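Local coordinates for tannase (Lactobacillus plantarum, PDB 3WA7), which catalyses the hydrolysis of the galloyl ester bonds of tannins, as an esterase of the alpha/beta-hydrolase fold, at residues Cys204-Asn208 against Ile426-Leu430; Trp411-Ala417 against Gly440-Pro446. All coordinates share one frame; numbering follows the deposited sequence.

Interaction 1: residues Cys204-Asn208 against Ile426-Leu430; sequences CPIHN and IPIIL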
# COMPACT_ATOMS: atom_id res chain seq x y z
N CYS A 204 5.34 -1.60 0.20
CA CYS A 204 5.15 -1.75 1.64
C CYS A 204 3.70 -1.54 2.09
O CYS A 204 3.41 -0.70 2.93
CB CYS A 204 6.08 -0.80 2.41
SG CYS A 204 5.95 0.98 2.04
N PRO A 205 2.77 -2.33 1.53
CA PRO A 205 1.36 -2.18 1.91
C PRO A 205 1.12 -2.45 3.39
O PRO A 205 1.33 -3.55 3.89
CB PRO A 205 0.65 -3.20 1.01
CG PRO A 205 1.70 -4.27 0.82
CD PRO A 205 2.95 -3.45 0.59
N ILE A 206 0.69 -1.41 4.10
CA ILE A 206 0.41 -1.53 5.52
C ILE A 206 -1.04 -1.98 5.61
O ILE A 206 -1.96 -1.17 5.70
CB ILE A 206 0.59 -0.17 6.23
CG1 ILE A 206 2.01 0.34 5.99
CG2 ILE A 206 0.33 -0.32 7.72
CD1 ILE A 206 3.11 -0.53 6.60
N HIS A 207 -1.23 -3.30 5.56
CA HIS A 207 -2.56 -3.91 5.58
C HIS A 207 -2.64 -5.04 6.61
O HIS A 207 -1.69 -5.26 7.37
CB HIS A 207 -2.88 -4.48 4.20
CG HIS A 207 -2.09 -5.70 3.85
ND1 HIS A 207 -0.73 -5.67 3.61
CD2 HIS A 207 -2.46 -7.00 3.75
CE1 HIS A 207 -0.30 -6.90 3.39
NE2 HIS A 207 -1.33 -7.72 3.47
N ASN A 208 -3.76 -5.75 6.63
CA ASN A 208 -3.98 -6.85 7.58
C ASN A 208 -3.74 -6.27 8.97
O ASN A 208 -3.11 -6.89 9.84
CB ASN A 208 -3.00 -8.00 7.27
CG ASN A 208 -3.39 -9.29 7.97
OD1 ASN A 208 -4.52 -9.45 8.43
ND2 ASN A 208 -2.45 -10.23 8.03
N ILE A 426 3.97 -9.67 7.21
CA ILE A 426 2.78 -9.12 6.59
C ILE A 426 2.79 -9.20 5.05
O ILE A 426 1.88 -9.78 4.46
CB ILE A 426 2.55 -7.66 7.07
CG1 ILE A 426 2.16 -7.67 8.56
CG2 ILE A 426 1.46 -6.99 6.25
CD1 ILE A 426 0.87 -8.43 8.87
N PRO A 427 3.81 -8.62 4.39
CA PRO A 427 3.79 -8.73 2.93
C PRO A 427 4.03 -10.17 2.45
O PRO A 427 3.54 -10.57 1.39
CB PRO A 427 4.90 -7.77 2.49
CG PRO A 427 5.84 -7.78 3.66
CD PRO A 427 4.90 -7.75 4.84
N ILE A 428 4.76 -10.95 3.24
CA ILE A 428 5.02 -12.33 2.86
C ILE A 428 3.73 -13.15 2.87
O ILE A 428 3.50 -13.97 1.98
CB ILE A 428 6.06 -12.98 3.81
CG1 ILE A 428 7.43 -12.33 3.58
CG2 ILE A 428 6.14 -14.48 3.56
CD1 ILE A 428 8.49 -12.71 4.61
N ILE A 429 2.87 -12.91 3.86
CA ILE A 429 1.60 -13.62 3.94
C ILE A 429 0.75 -13.30 2.71
O ILE A 429 0.15 -14.19 2.11
CB ILE A 429 0.81 -13.21 5.21
CG1 ILE A 429 1.46 -13.85 6.44
CG2 ILE A 429 -0.65 -13.66 5.09
CD1 ILE A 429 0.89 -13.35 7.76
N LEU A 430 0.72 -12.03 2.32
CA LEU A 430 -0.04 -11.62 1.14
C LEU A 430 0.50 -12.30 -0.11
O LEU A 430 -0.26 -12.85 -0.91
CB LEU A 430 0.03 -10.09 0.98
CG LEU A 430 -0.58 -9.50 -0.30
CD1 LEU A 430 -2.04 -9.89 -0.42
CD2 LEU A 430 -0.42 -7.99 -0.27
O HOH W 1 -0.68 -9.85 5.48

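Interaction 2: residues Trp411-Ala417 against Gly440-Pro446; sequences WRIRHGA and GIDFALP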
# COMPACT_ATOMS: atom_id res chain seq x y z
N TRP A 411 -0.25 -9.27 -9.72
CA TRP A 411 0.22 -8.50 -8.56
C TRP A 411 1.74 -8.32 -8.49
O TRP A 411 2.50 -9.25 -8.78
CB TRP A 411 -0.22 -9.18 -7.26
CG TRP A 411 -1.69 -9.36 -7.11
CD1 TRP A 411 -2.50 -10.14 -7.89
CD2 TRP A 411 -2.54 -8.73 -6.15
NE1 TRP A 411 -3.81 -10.02 -7.47
CE2 TRP A 411 -3.86 -9.16 -6.41
CE3 TRP A 411 -2.32 -7.83 -5.10
CZ2 TRP A 411 -4.96 -8.73 -5.64
CZ3 TRP A 411 -3.41 -7.40 -4.34
CH2 TRP A 411 -4.71 -7.86 -4.62
N ARG A 412 2.16 -7.14 -8.07
CA ARG A 412 3.58 -6.84 -7.88
C ARG A 412 3.69 -6.18 -6.51
O ARG A 412 3.16 -5.09 -6.29
CB ARG A 412 4.13 -5.91 -8.96
CG ARG A 412 5.64 -5.67 -8.81
CD ARG A 412 6.21 -4.89 -9.99
NE ARG A 412 7.67 -4.83 -9.98
CZ ARG A 412 8.39 -3.99 -9.25
NH1 ARG A 412 7.79 -3.11 -8.45
NH2 ARG A 412 9.71 -4.01 -9.32
N ILE A 413 4.37 -6.86 -5.60
CA ILE A 413 4.53 -6.36 -4.24
C ILE A 413 5.99 -6.20 -3.85
O ILE A 413 6.81 -7.07 -4.15
CB ILE A 413 3.87 -7.33 -3.24
CG1 ILE A 413 2.40 -7.55 -3.62
CG2 ILE A 413 4.00 -6.79 -1.82
CD1 ILE A 413 1.71 -8.60 -2.78
N ARG A 414 6.29 -5.10 -3.18
CA ARG A 414 7.64 -4.81 -2.71
C ARG A 414 7.60 -4.27 -1.29
O ARG A 414 6.69 -3.52 -0.93
CB ARG A 414 8.33 -3.78 -3.62
CG ARG A 414 8.69 -4.28 -5.02
CD ARG A 414 9.82 -5.31 -4.96
NE ARG A 414 10.24 -5.77 -6.28
CZ ARG A 414 9.57 -6.64 -7.03
NH1 ARG A 414 8.43 -7.17 -6.60
NH2 ARG A 414 10.05 -7.00 -8.21
N HIS A 415 8.57 -4.67 -0.48
CA HIS A 415 8.70 -4.19 0.90
C HIS A 415 10.19 -4.20 1.18
O HIS A 415 10.84 -5.24 1.11
CB HIS A 415 7.98 -5.12 1.89
CG HIS A 415 8.03 -4.62 3.31
ND1 HIS A 415 6.99 -3.93 3.89
CD2 HIS A 415 9.01 -4.67 4.24
CE1 HIS A 415 7.33 -3.58 5.12
NE2 HIS A 415 8.55 -4.01 5.35
N GLY A 416 10.75 -3.03 1.50
CA GLY A 416 12.17 -2.93 1.76
C GLY A 416 12.69 -3.78 2.91
O GLY A 416 12.03 -3.91 3.94
N ALA A 417 13.88 -4.35 2.73
CA ALA A 417 14.49 -5.18 3.77
C ALA A 417 14.86 -4.36 5.00
O ALA A 417 15.19 -4.92 6.04
CB ALA A 417 15.72 -5.89 3.21
N GLY A 440 -1.18 -14.26 -10.21
CA GLY A 440 0.18 -13.94 -10.60
C GLY A 440 0.76 -12.98 -9.57
O GLY A 440 0.14 -11.97 -9.24
N ILE A 441 1.94 -13.30 -9.05
CA ILE A 441 2.56 -12.46 -8.05
C ILE A 441 4.07 -12.33 -8.22
O ILE A 441 4.80 -13.32 -8.30
CB ILE A 441 2.23 -12.98 -6.61
CG1 ILE A 441 3.08 -12.26 -5.56
CG2 ILE A 441 2.44 -14.49 -6.55
CD1 ILE A 441 2.78 -10.77 -5.44
N ASP A 442 4.52 -11.08 -8.33
CA ASP A 442 5.94 -10.75 -8.47
C ASP A 442 6.25 -10.09 -7.13
O ASP A 442 5.75 -9.01 -6.84
CB ASP A 442 6.15 -9.77 -9.61
CG ASP A 442 7.60 -9.43 -9.83
OD1 ASP A 442 8.28 -9.06 -8.85
OD2 ASP A 442 8.08 -9.53 -10.98
N PHE A 443 7.08 -10.75 -6.33
CA PHE A 443 7.39 -10.26 -4.99
C PHE A 443 8.87 -10.20 -4.67
O PHE A 443 9.66 -11.01 -5.16
CB PHE A 443 6.67 -11.17 -3.98
CG PHE A 443 6.98 -10.88 -2.53
CD1 PHE A 443 6.69 -9.64 -1.98
CD2 PHE A 443 7.51 -11.87 -1.72
CE1 PHE A 443 6.93 -9.39 -0.63
CE2 PHE A 443 7.76 -11.64 -0.37
CZ PHE A 443 7.46 -10.39 0.18
N ALA A 444 9.26 -9.22 -3.86
CA ALA A 444 10.65 -9.05 -3.46
C ALA A 444 10.80 -8.17 -2.22
O ALA A 444 9.95 -7.32 -1.93
CB ALA A 444 11.47 -8.47 -4.62
N LEU A 445 11.90 -8.39 -1.51
CA LEU A 445 12.24 -7.64 -0.31
C LEU A 445 13.60 -6.99 -0.60
O LEU A 445 14.62 -7.46 -0.12
CB LEU A 445 12.39 -8.58 0.90
CG LEU A 445 12.49 -7.98 2.30
CD1 LEU A 445 11.10 -7.63 2.80
CD2 LEU A 445 13.14 -8.99 3.23
N PRO A 446 13.61 -5.91 -1.41
CA PRO A 446 14.82 -5.18 -1.80
C PRO A 446 15.76 -4.82 -0.66
O PRO A 446 15.37 -4.19 0.32
CB PRO A 446 14.25 -3.93 -2.49
CG PRO A 446 12.98 -4.43 -3.08
CD PRO A 446 12.41 -5.27 -1.97
O HOH W 2 9.07 -6.64 -11.45

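Interaction 1: residues Cys204-Asn208 against Ile426-Leu430
The imidazole of His-207 overlaps the CG2 branch of Ile-426: His-207 CE1 lies 3.4 Å from Ile-426 CG2 as the two side chains run past each other in opposite directions. This joins two parts of the alpha/beta-hydrolase fold, the loop leading from strand 199-203 of the central sheet to helix 209-220, and the start of helix 425-436. One turn further along the helix, Leu-430 approaches the same ring, with Leu-430 CB 3.7 Å from His-207 NE2 and Leu-430 CD2 3.8 Å from His-207 CE1. Earlier in the loop, Pro-205 CG meets Leu-430 CD2 more loosely, at 4.4 Å. The ring is held by its own loop: His-207 ND1 donates to Pro-205 O at 3.0 Å, nearly straight (164°), with the oxygen in the imidazole plane but the donor above the carbonyl plane. Placing CG between the backbone N and the carbonyl carbon (chi1 71°) turns the ring back toward Pro-205, across the inverse gamma turn centred on Ile-206. Cys-204, in the same loop, touches Asp-419 and His-451, which with Ser-163 probably form the catalytic triad. Asn-208 OD1 is hydrogen-bonded to His-211 and Asn-395, and its ND2 to Tyr-268. One water joins the segments, accepting from Asn-208 ND2 at 3.1 Å and donating to Ile-426 O at 2.8 Å.

Interaction 2: residues Trp411-Ala417 against Gly440-Pro446
Asp-442 OD1 is gripped by both terminal nitrogens of Arg-414, NH2 at 2.8 Å on the syn side and NH1 at 2.9 Å on the anti side, in a salt bridge whose two flat groups lie 23° apart. A bend at chi2 (-69°) folds the arginine over the sheet, where Arg-414 NH1 also donates to Ile-413 O at 2.9 Å, an oxygen shared with Ala-444 N. Ala-444 CB covers one face of this guanidinium, 3.4 Å from Arg-414 NE; the guanidinium of Arg-412, salt-bridged to Asp-456, is offset over the other. A leucine in place of Arg-414 would probably leave Asp-442 OD1 without its salt-bridge partner and Ile-413 O without its side-chain donor. Water 2 links Arg-412 NE to Asp-442 OD2. The backbones that carry these charges pair in parallel, as the two strands of a beta-alpha-beta unit, with strand 440-444 at one edge of the sheet and Ile-413 N bonded to Asp-442 O at 2.8 Å. On the opposite face Trp-411 CB meets Ile-441 CD1 at 3.9 Å, and helix 425-436 covers Ile-413 with Leu-430 and Leu-434. Past the strand ends, Ala-417 N donates to Pro-446 O at 2.8 Å, almost straight (171°).

Both contacts use the beta-alpha-beta unit near the end of the chain. Interaction 2 pairs its two strands, while interaction 1 sets the connecting helix 425-436 against the loop after strand 199-203, the neighbour of strand 410-414 on its other side. Their centres are 10 Å apart and they meet directly: Cys-204 N probably bonds to Arg-414 O, and Pro-427 packs on His-415. Interaction 1 is wholly buried and mostly van der Waals contact of an imidazole with aliphatic groups, with no direct hydrogen bond across it and one water as polar link. Interaction 2, at the sheet's edge and partly exposed, relies on backbone bonds and a salt bridge, and buries about twice the area.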